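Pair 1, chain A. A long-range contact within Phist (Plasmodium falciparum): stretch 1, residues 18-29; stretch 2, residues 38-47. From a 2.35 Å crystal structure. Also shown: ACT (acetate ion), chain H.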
# COMPACT_ATOMS: atom_id res chain seq x y z
N LYS A 18 5.68 -14.93 18.02
CA LYS A 18 6.84 -14.22 18.58
C LYS A 18 6.43 -13.35 19.76
O LYS A 18 7.27 -13.04 20.61
CB LYS A 18 7.48 -13.32 17.50
CG LYS A 18 8.44 -14.02 16.55
CD LYS A 18 8.74 -13.15 15.34
CE LYS A 18 10.21 -13.15 15.03
NZ LYS A 18 10.48 -12.51 13.71
N TYR A 19 5.17 -12.89 19.76
CA TYR A 19 4.63 -12.00 20.79
C TYR A 19 3.26 -12.42 21.23
O TYR A 19 2.50 -12.95 20.43
CB TYR A 19 4.52 -10.53 20.30
CG TYR A 19 5.42 -10.16 19.15
CD1 TYR A 19 6.75 -9.81 19.36
CD2 TYR A 19 4.94 -10.13 17.84
CE1 TYR A 19 7.59 -9.49 18.30
CE2 TYR A 19 5.77 -9.80 16.77
CZ TYR A 19 7.10 -9.50 17.01
OH TYR A 19 7.96 -9.20 15.97
N THR A 20 2.92 -12.12 22.48
CA THR A 20 1.58 -12.34 23.04
C THR A 20 1.00 -10.94 23.36
O THR A 20 1.75 -9.97 23.36
CB THR A 20 1.64 -13.27 24.26
OG1 THR A 20 2.09 -12.54 25.40
CG2 THR A 20 2.52 -14.48 24.03
N ALA A 21 -0.32 -10.84 23.64
CA ALA A 21 -0.93 -9.55 24.00
C ALA A 21 -0.51 -9.16 25.43
O ALA A 21 -0.25 -7.98 25.69
CB ALA A 21 -2.44 -9.63 23.90
N GLU A 22 -0.40 -10.18 26.31
CA GLU A 22 -0.03 -10.08 27.72
C GLU A 22 1.39 -9.53 27.85
O GLU A 22 1.59 -8.62 28.64
CB GLU A 22 -0.15 -11.45 28.41
CG GLU A 22 -0.52 -11.39 29.88
CD GLU A 22 -1.15 -12.68 30.38
OE1 GLU A 22 -0.40 -13.54 30.90
OE2 GLU A 22 -2.38 -12.84 30.22
N GLU A 23 2.35 -10.05 27.05
CA GLU A 23 3.74 -9.60 26.97
C GLU A 23 3.82 -8.11 26.61
O GLU A 23 4.55 -7.36 27.25
CB GLU A 23 4.47 -10.42 25.87
CG GLU A 23 5.88 -9.95 25.53
CD GLU A 23 6.51 -10.52 24.27
OE1 GLU A 23 5.78 -11.11 23.44
OE2 GLU A 23 7.72 -10.28 24.07
N ILE A 24 3.05 -7.70 25.58
CA ILE A 24 2.98 -6.33 25.06
C ILE A 24 2.38 -5.40 26.10
O ILE A 24 2.94 -4.33 26.34
CB ILE A 24 2.25 -6.24 23.66
CG1 ILE A 24 2.87 -7.17 22.60
CG2 ILE A 24 2.15 -4.81 23.13
CD1 ILE A 24 4.34 -7.03 22.29
N ASN A 25 1.26 -5.80 26.75
CA ASN A 25 0.65 -4.96 27.79
C ASN A 25 1.61 -4.81 28.99
O ASN A 25 1.80 -3.71 29.49
CB ASN A 25 -0.71 -5.52 28.22
CG ASN A 25 -1.78 -5.33 27.15
OD1 ASN A 25 -1.73 -4.41 26.32
ND2 ASN A 25 -2.79 -6.22 27.14
N GLU A 26 2.28 -5.89 29.37
CA GLU A 26 3.28 -5.95 30.43
C GLU A 26 4.40 -4.93 30.16
O GLU A 26 4.74 -4.14 31.04
CB GLU A 26 3.85 -7.35 30.49
CG GLU A 26 4.19 -7.85 31.87
CD GLU A 26 4.93 -9.17 31.82
OE1 GLU A 26 6.07 -9.22 32.34
OE2 GLU A 26 4.39 -10.14 31.24
N MET A 27 4.92 -4.93 28.91
CA MET A 27 5.97 -4.03 28.46
C MET A 27 5.51 -2.58 28.51
O MET A 27 6.24 -1.74 29.03
CB MET A 27 6.40 -4.40 27.04
CG MET A 27 7.42 -5.49 26.99
SD MET A 27 7.83 -5.82 25.27
CE MET A 27 9.42 -6.35 25.45
N ILE A 28 4.29 -2.30 27.98
CA ILE A 28 3.71 -0.96 27.97
C ILE A 28 3.57 -0.42 29.41
O ILE A 28 4.02 0.69 29.70
CB ILE A 28 2.33 -0.93 27.23
CG1 ILE A 28 2.49 -1.24 25.73
CG2 ILE A 28 1.59 0.42 27.42
CD1 ILE A 28 1.14 -1.74 25.06
N ASN A 29 3.00 -1.24 30.30
CA ASN A 29 2.68 -0.92 31.68
C ASN A 29 3.84 -1.14 32.66
O ASN A 29 3.59 -1.07 33.87
CB ASN A 29 1.46 -1.75 32.14
CG ASN A 29 0.19 -1.52 31.36
OD1 ASN A 29 -0.00 -0.47 30.72
ND2 ASN A 29 -0.69 -2.52 31.40
N ASN A 38 14.93 -2.46 21.38
CA ASN A 38 14.40 -3.81 21.16
C ASN A 38 12.91 -3.89 21.53
O ASN A 38 12.07 -4.20 20.68
CB ASN A 38 15.18 -4.84 21.95
CG ASN A 38 14.49 -6.19 21.90
OD1 ASN A 38 14.04 -6.64 20.82
ND2 ASN A 38 14.38 -6.86 23.07
N ASP A 39 12.61 -3.55 22.79
CA ASP A 39 11.26 -3.55 23.32
C ASP A 39 10.31 -2.64 22.49
O ASP A 39 9.17 -3.03 22.24
CB ASP A 39 11.33 -3.15 24.80
CG ASP A 39 12.07 -4.16 25.68
OD1 ASP A 39 12.60 -5.17 25.12
OD2 ASP A 39 12.03 -4.00 26.94
N MET A 40 10.81 -1.48 22.01
CA MET A 40 10.01 -0.56 21.18
C MET A 40 9.69 -1.19 19.84
O MET A 40 8.56 -1.07 19.36
CB MET A 40 10.74 0.78 20.98
CG MET A 40 10.89 1.61 22.29
SD MET A 40 11.48 3.29 21.90
CE MET A 40 13.30 3.14 22.21
N ASN A 41 10.67 -1.92 19.27
CA ASN A 41 10.52 -2.59 17.99
C ASN A 41 9.55 -3.76 18.11
O ASN A 41 8.65 -3.88 17.28
CB ASN A 41 11.89 -3.03 17.45
CG ASN A 41 12.79 -1.90 16.96
OD1 ASN A 41 12.39 -0.73 16.88
ND2 ASN A 41 14.02 -2.23 16.62
N ILE A 42 9.67 -4.56 19.18
CA ILE A 42 8.75 -5.68 19.45
C ILE A 42 7.33 -5.13 19.49
O ILE A 42 6.46 -5.68 18.83
CB ILE A 42 9.14 -6.42 20.79
CG1 ILE A 42 10.35 -7.34 20.57
CG2 ILE A 42 7.92 -7.19 21.42
CD1 ILE A 42 11.13 -7.69 21.82
N ILE A 43 7.10 -4.03 20.26
CA ILE A 43 5.76 -3.46 20.43
C ILE A 43 5.23 -2.92 19.08
O ILE A 43 4.07 -3.16 18.77
CB ILE A 43 5.72 -2.37 21.56
CG1 ILE A 43 5.95 -3.00 22.96
CG2 ILE A 43 4.38 -1.60 21.57
CD1 ILE A 43 6.34 -1.99 24.06
N PHE A 44 6.08 -2.24 18.30
CA PHE A 44 5.61 -1.69 17.03
C PHE A 44 5.31 -2.79 16.03
O PHE A 44 4.36 -2.65 15.27
CB PHE A 44 6.59 -0.64 16.46
CG PHE A 44 6.45 0.74 17.10
CD1 PHE A 44 5.21 1.37 17.18
CD2 PHE A 44 7.58 1.43 17.56
CE1 PHE A 44 5.09 2.64 17.76
CE2 PHE A 44 7.46 2.71 18.11
CZ PHE A 44 6.21 3.30 18.22
N SER A 45 6.08 -3.93 16.06
CA SER A 45 5.84 -5.09 15.18
C SER A 45 4.49 -5.70 15.51
O SER A 45 3.71 -5.97 14.60
CB SER A 45 6.94 -6.13 15.34
OG SER A 45 8.15 -5.67 14.76
N TYR A 46 4.19 -5.89 16.80
CA TYR A 46 2.91 -6.43 17.25
C TYR A 46 1.75 -5.52 16.85
O TYR A 46 0.69 -6.01 16.49
CB TYR A 46 2.91 -6.61 18.78
CG TYR A 46 1.57 -7.01 19.35
CD1 TYR A 46 1.21 -8.35 19.46
CD2 TYR A 46 0.67 -6.05 19.80
CE1 TYR A 46 -0.04 -8.72 19.97
CE2 TYR A 46 -0.58 -6.41 20.32
CZ TYR A 46 -0.92 -7.75 20.42
OH TYR A 46 -2.12 -8.13 20.97
N VAL A 47 1.93 -4.21 16.99
CA VAL A 47 0.91 -3.19 16.70
C VAL A 47 0.69 -3.11 15.18
O VAL A 47 -0.47 -3.11 14.77
CB VAL A 47 1.26 -1.81 17.35
CG1 VAL A 47 0.46 -0.66 16.74
CG2 VAL A 47 1.05 -1.88 18.86
C ACT H . 3.84 -13.45 15.69
O ACT H . 3.06 -14.28 15.17
OXT ACT H . 3.83 -13.16 16.91
CH3 ACT H . 4.89 -12.77 14.76

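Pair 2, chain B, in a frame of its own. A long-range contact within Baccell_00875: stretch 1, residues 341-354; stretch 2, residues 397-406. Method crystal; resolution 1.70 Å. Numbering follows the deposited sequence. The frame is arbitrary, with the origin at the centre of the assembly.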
# COMPACT_ATOMS: atom_id res chain seq x y z
N LEU B 341 -16.51 -3.60 15.85
CA LEU B 341 -16.13 -3.90 14.45
C LEU B 341 -15.52 -5.30 14.36
O LEU B 341 -15.90 -6.10 13.52
CB LEU B 341 -15.17 -2.85 13.88
CG LEU B 341 -14.94 -2.89 12.36
CD1 LEU B 341 -16.24 -2.64 11.60
CD2 LEU B 341 -13.91 -1.85 11.92
N ILE B 342 -14.59 -5.59 15.27
CA ILE B 342 -13.88 -6.86 15.28
C ILE B 342 -14.84 -7.99 15.67
O ILE B 342 -14.81 -9.04 15.06
CB ILE B 342 -12.66 -6.81 16.20
CG1 ILE B 342 -11.66 -5.77 15.67
CG2 ILE B 342 -12.02 -8.19 16.34
CD1 ILE B 342 -10.44 -5.60 16.54
N ARG B 343 -15.69 -7.76 16.67
CA ARG B 343 -16.68 -8.74 17.09
C ARG B 343 -17.59 -9.10 15.94
O ARG B 343 -17.83 -10.27 15.69
CB ARG B 343 -17.54 -8.18 18.23
CG ARG B 343 -18.57 -9.18 18.73
CD ARG B 343 -19.69 -8.49 19.45
NE ARG B 343 -20.75 -8.19 18.51
CZ ARG B 343 -21.31 -7.01 18.32
NH1 ARG B 343 -20.94 -5.91 19.00
NH2 ARG B 343 -22.28 -6.93 17.42
N LYS B 344 -18.06 -8.09 15.20
CA LYS B 344 -18.96 -8.34 14.09
C LYS B 344 -18.25 -9.14 12.99
O LYS B 344 -18.85 -10.01 12.39
CB LYS B 344 -19.54 -7.05 13.55
CG LYS B 344 -20.59 -6.47 14.51
CD LYS B 344 -21.31 -5.28 13.94
CE LYS B 344 -20.46 -4.03 13.93
NZ LYS B 344 -21.35 -2.86 13.65
N ARG B 345 -17.00 -8.82 12.73
CA ARG B 345 -16.25 -9.53 11.69
C ARG B 345 -16.06 -11.01 12.06
O ARG B 345 -16.28 -11.89 11.25
CB ARG B 345 -14.87 -8.90 11.46
CG ARG B 345 -13.99 -9.64 10.46
CD ARG B 345 -14.71 -9.76 9.13
NE ARG B 345 -14.03 -10.62 8.19
CZ ARG B 345 -14.64 -11.27 7.21
NH1 ARG B 345 -15.95 -11.15 6.98
NH2 ARG B 345 -13.91 -12.06 6.45
N VAL B 346 -15.66 -11.23 13.30
CA VAL B 346 -15.46 -12.59 13.80
C VAL B 346 -16.75 -13.39 13.69
O VAL B 346 -16.72 -14.52 13.23
CB VAL B 346 -14.86 -12.53 15.21
CG1 VAL B 346 -15.00 -13.83 15.97
CG2 VAL B 346 -13.40 -12.11 15.10
N ASP B 347 -17.88 -12.82 14.13
CA ASP B 347 -19.17 -13.49 14.02
C ASP B 347 -19.56 -13.78 12.59
O ASP B 347 -20.11 -14.82 12.31
CB ASP B 347 -20.28 -12.70 14.71
CG ASP B 347 -20.14 -12.68 16.25
OD1 ASP B 347 -19.44 -13.55 16.83
OD2 ASP B 347 -20.76 -11.79 16.88
N PHE B 348 -19.25 -12.86 11.67
CA PHE B 348 -19.50 -13.09 10.24
C PHE B 348 -18.69 -14.26 9.70
O PHE B 348 -19.22 -15.08 8.94
CB PHE B 348 -19.23 -11.83 9.42
CG PHE B 348 -19.85 -11.85 8.06
CD1 PHE B 348 -19.20 -12.49 7.00
CD2 PHE B 348 -21.05 -11.22 7.80
CE1 PHE B 348 -19.76 -12.55 5.74
CE2 PHE B 348 -21.62 -11.26 6.52
CZ PHE B 348 -20.98 -11.94 5.50
N ILE B 349 -17.41 -14.32 10.06
CA ILE B 349 -16.54 -15.40 9.61
C ILE B 349 -17.13 -16.75 10.06
O ILE B 349 -17.33 -17.66 9.24
CB ILE B 349 -15.11 -15.26 10.13
CG1 ILE B 349 -14.42 -14.07 9.44
CG2 ILE B 349 -14.31 -16.54 9.86
CD1 ILE B 349 -13.17 -13.59 10.11
N ARG B 350 -17.47 -16.83 11.34
CA ARG B 350 -18.04 -18.06 11.87
C ARG B 350 -19.38 -18.42 11.25
O ARG B 350 -19.59 -19.57 10.85
CB ARG B 350 -18.18 -17.99 13.40
CG ARG B 350 -18.67 -19.31 14.01
CD ARG B 350 -18.76 -19.22 15.52
NE ARG B 350 -19.77 -18.28 16.00
CZ ARG B 350 -21.09 -18.46 15.98
NH1 ARG B 350 -21.66 -19.55 15.47
NH2 ARG B 350 -21.87 -17.52 16.48
N THR B 351 -20.29 -17.47 11.16
CA THR B 351 -21.66 -17.76 10.74
C THR B 351 -21.92 -17.82 9.24
O THR B 351 -22.93 -18.35 8.82
CB THR B 351 -22.68 -16.81 11.38
OG1 THR B 351 -22.47 -15.46 10.93
CG2 THR B 351 -22.58 -16.91 12.90
N ARG B 352 -21.02 -17.24 8.43
CA ARG B 352 -21.20 -17.14 6.98
C ARG B 352 -20.04 -17.71 6.18
O ARG B 352 -20.25 -18.12 5.04
CB ARG B 352 -21.41 -15.67 6.55
CG ARG B 352 -22.58 -14.94 7.20
CD ARG B 352 -23.93 -15.59 6.88
NE ARG B 352 -24.37 -15.41 5.50
CZ ARG B 352 -24.32 -16.32 4.50
NH1 ARG B 352 -23.79 -17.54 4.65
NH2 ARG B 352 -24.80 -16.00 3.30
N GLN B 353 -18.82 -17.72 6.71
CA GLN B 353 -17.66 -18.09 5.90
C GLN B 353 -17.04 -19.44 6.28
O GLN B 353 -16.02 -19.81 5.71
CB GLN B 353 -16.59 -16.99 5.91
CG GLN B 353 -17.13 -15.63 5.46
CD GLN B 353 -16.07 -14.62 5.05
OE1 GLN B 353 -16.28 -13.41 5.23
NE2 GLN B 353 -14.96 -15.08 4.43
N GLN B 354 -17.63 -20.16 7.23
CA GLN B 354 -17.18 -21.53 7.53
C GLN B 354 -18.09 -22.53 6.79
O GLN B 354 -19.30 -22.48 6.91
CB GLN B 354 -17.15 -21.83 9.04
CG GLN B 354 -16.45 -23.17 9.36
CD GLN B 354 -16.14 -23.37 10.83
OE1 GLN B 354 -15.09 -23.95 11.20
NE2 GLN B 354 -16.99 -22.83 11.68
N GLY B 397 -5.50 -17.19 8.01
CA GLY B 397 -5.65 -16.01 8.82
C GLY B 397 -6.98 -15.92 9.52
O GLY B 397 -7.03 -15.40 10.63
N MET B 398 -8.04 -16.41 8.91
CA MET B 398 -9.37 -16.46 9.57
C MET B 398 -9.34 -17.31 10.83
O MET B 398 -9.90 -16.92 11.87
CB MET B 398 -10.45 -16.90 8.62
CG MET B 398 -10.80 -15.79 7.63
SD MET B 398 -12.12 -16.15 6.53
CE MET B 398 -11.21 -17.01 5.24
N GLY B 399 -8.63 -18.44 10.79
CA GLY B 399 -8.46 -19.23 12.02
C GLY B 399 -7.62 -18.54 13.06
O GLY B 399 -7.92 -18.56 14.26
N VAL B 400 -6.53 -17.91 12.65
CA VAL B 400 -5.65 -17.26 13.59
C VAL B 400 -6.41 -16.07 14.25
O VAL B 400 -6.32 -15.86 15.46
CB VAL B 400 -4.33 -16.82 12.93
CG1 VAL B 400 -3.45 -16.09 13.91
CG2 VAL B 400 -3.60 -18.05 12.37
N LEU B 401 -7.18 -15.35 13.45
CA LEU B 401 -7.98 -14.27 14.01
C LEU B 401 -8.98 -14.81 15.05
O LEU B 401 -9.10 -14.24 16.16
CB LEU B 401 -8.78 -13.54 12.93
CG LEU B 401 -9.74 -12.47 13.45
CD1 LEU B 401 -9.01 -11.44 14.30
CD2 LEU B 401 -10.47 -11.82 12.29
N LEU B 402 -9.74 -15.84 14.68
CA LEU B 402 -10.74 -16.38 15.62
C LEU B 402 -10.12 -16.88 16.92
O LEU B 402 -10.73 -16.69 17.98
CB LEU B 402 -11.64 -17.41 14.99
CG LEU B 402 -12.91 -16.87 14.33
CD1 LEU B 402 -12.68 -15.79 13.29
CD2 LEU B 402 -13.72 -18.01 13.76
N VAL B 403 -8.92 -17.46 16.87
CA VAL B 403 -8.20 -17.80 18.11
C VAL B 403 -7.91 -16.57 18.96
O VAL B 403 -8.15 -16.58 20.17
CB VAL B 403 -6.84 -18.51 17.87
CG1 VAL B 403 -6.14 -18.74 19.21
CG2 VAL B 403 -7.04 -19.80 17.15
N LYS B 404 -7.36 -15.51 18.36
CA LYS B 404 -6.99 -14.35 19.13
C LYS B 404 -8.25 -13.75 19.77
O LYS B 404 -8.22 -13.38 20.94
CB LYS B 404 -6.23 -13.31 18.30
CG LYS B 404 -4.85 -13.81 17.93
CD LYS B 404 -4.00 -12.73 17.29
CE LYS B 404 -2.67 -13.30 16.86
NZ LYS B 404 -1.74 -12.21 16.52
N GLN B 405 -9.34 -13.70 19.02
CA GLN B 405 -10.60 -13.17 19.55
C GLN B 405 -11.17 -14.11 20.65
O GLN B 405 -11.71 -13.65 21.65
CB GLN B 405 -11.63 -12.95 18.45
CG GLN B 405 -12.88 -12.21 18.91
CD GLN B 405 -12.69 -10.73 19.24
OE1 GLN B 405 -11.59 -10.19 19.34
NE2 GLN B 405 -13.82 -10.06 19.47
N TYR B 406 -11.01 -15.41 20.48
CA TYR B 406 -11.36 -16.35 21.54
C TYR B 406 -10.57 -16.08 22.81
O TYR B 406 -11.14 -16.09 23.92
CB TYR B 406 -11.16 -17.81 21.07
CG TYR B 406 -11.41 -18.72 22.23
CD1 TYR B 406 -12.71 -19.07 22.59
CD2 TYR B 406 -10.37 -19.13 23.04
CE1 TYR B 406 -12.96 -19.85 23.72
CE2 TYR B 406 -10.60 -19.93 24.16
CZ TYR B 406 -11.89 -20.28 24.49
OH TYR B 406 -12.13 -21.05 25.61

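The sharpest difference lies where Tyr46(A) of pair 1 coincides with Gln405(B) of pair 2. In pair 1 this position carries an aromatic ring, and the first helix lays an aliphatic branch on it: Ile24(A) CG1 sits 3.7 Å from the centroid of the Tyr46(A) ring, over its face, in a CH-pi contact. In pair 2 a glutamine does the covering. With chi1 t, Gln405(B) CG packs 3.8 Å from Val346(B) CG2; the chain then turns at chi2 (p), and Gln405(B) OE1 comes 3.6 Å from Ile342(B) CG2. The tyrosine also reaches the start of the opposing helix, its Tyr46(A) OH lying 3.3 Å from Ala21(A) CB. Both residues have chi1 t and point toward the other stretch.

The frame beneath them is nearly identical. Fourteen central residues superpose at 0.4 Å; the helix axes approach to 10.3 Å in pair 1 and 10.4 Å in pair 2, running closer to antiparallel than to parallel, at 133° and 126°. No hydrogen bond crosses in either pair, so side-chain packing carries the contact.

The closest match between the two pairs is at the closest backbone approach. Ile24(A) matches Val346(B) and Ile43(A) matches Leu402(B), with side-chain centres only 0.3 Å apart at each position. The CA atoms of Ile24(A) and Ile43(A) are 6.1 Å apart, those of Val346(B) and Leu402(B) 6.3 Å. Branched aliphatic side chains suit this spacing: Ile24(A) CG2 meets Ile43(A) CG2 at 4.2 Å, and Val346(B) CG1 meets Leu402(B) CG at 4.0 Å.

One turn on, the long side chain changes helix. Pair 1 has Met27(A) facing Asp39(A), with Met27(A) CE 3.4 Å from Asp39(A) OD1; pair 2 has Ile349(B) facing Met398(B), with Ile349(B) CG2 4.0 Å from Met398(B) SD. The thioether of Met398(B) also lies 3.7 Å from Gln353(B) NE2, measured from Met398(B) SD. Ile42(A) and Leu401(B) both extend the apolar seam, Ile42(A) CG2 lying 3.7 Å from Ile24(A) CD1 and Leu401(B) CD2 3.9 Å from Ile349(B) CD1.

The matched Glu23(A) and Arg345(B) are both tied within their own stretch, but in different directions. Thr20(A) caps the helix, its OG1 accepting from Glu23(A) N at 3.0 Å, and Glu23(A) OE1 accepts from Thr20(A) N at 3.2 Å. Arg345(B) instead reaches forward, its NH1 donating to Gln353(B) OE1 at 2.9 Å. The rule to read here is a fixed aliphatic centre with adaptable flanks.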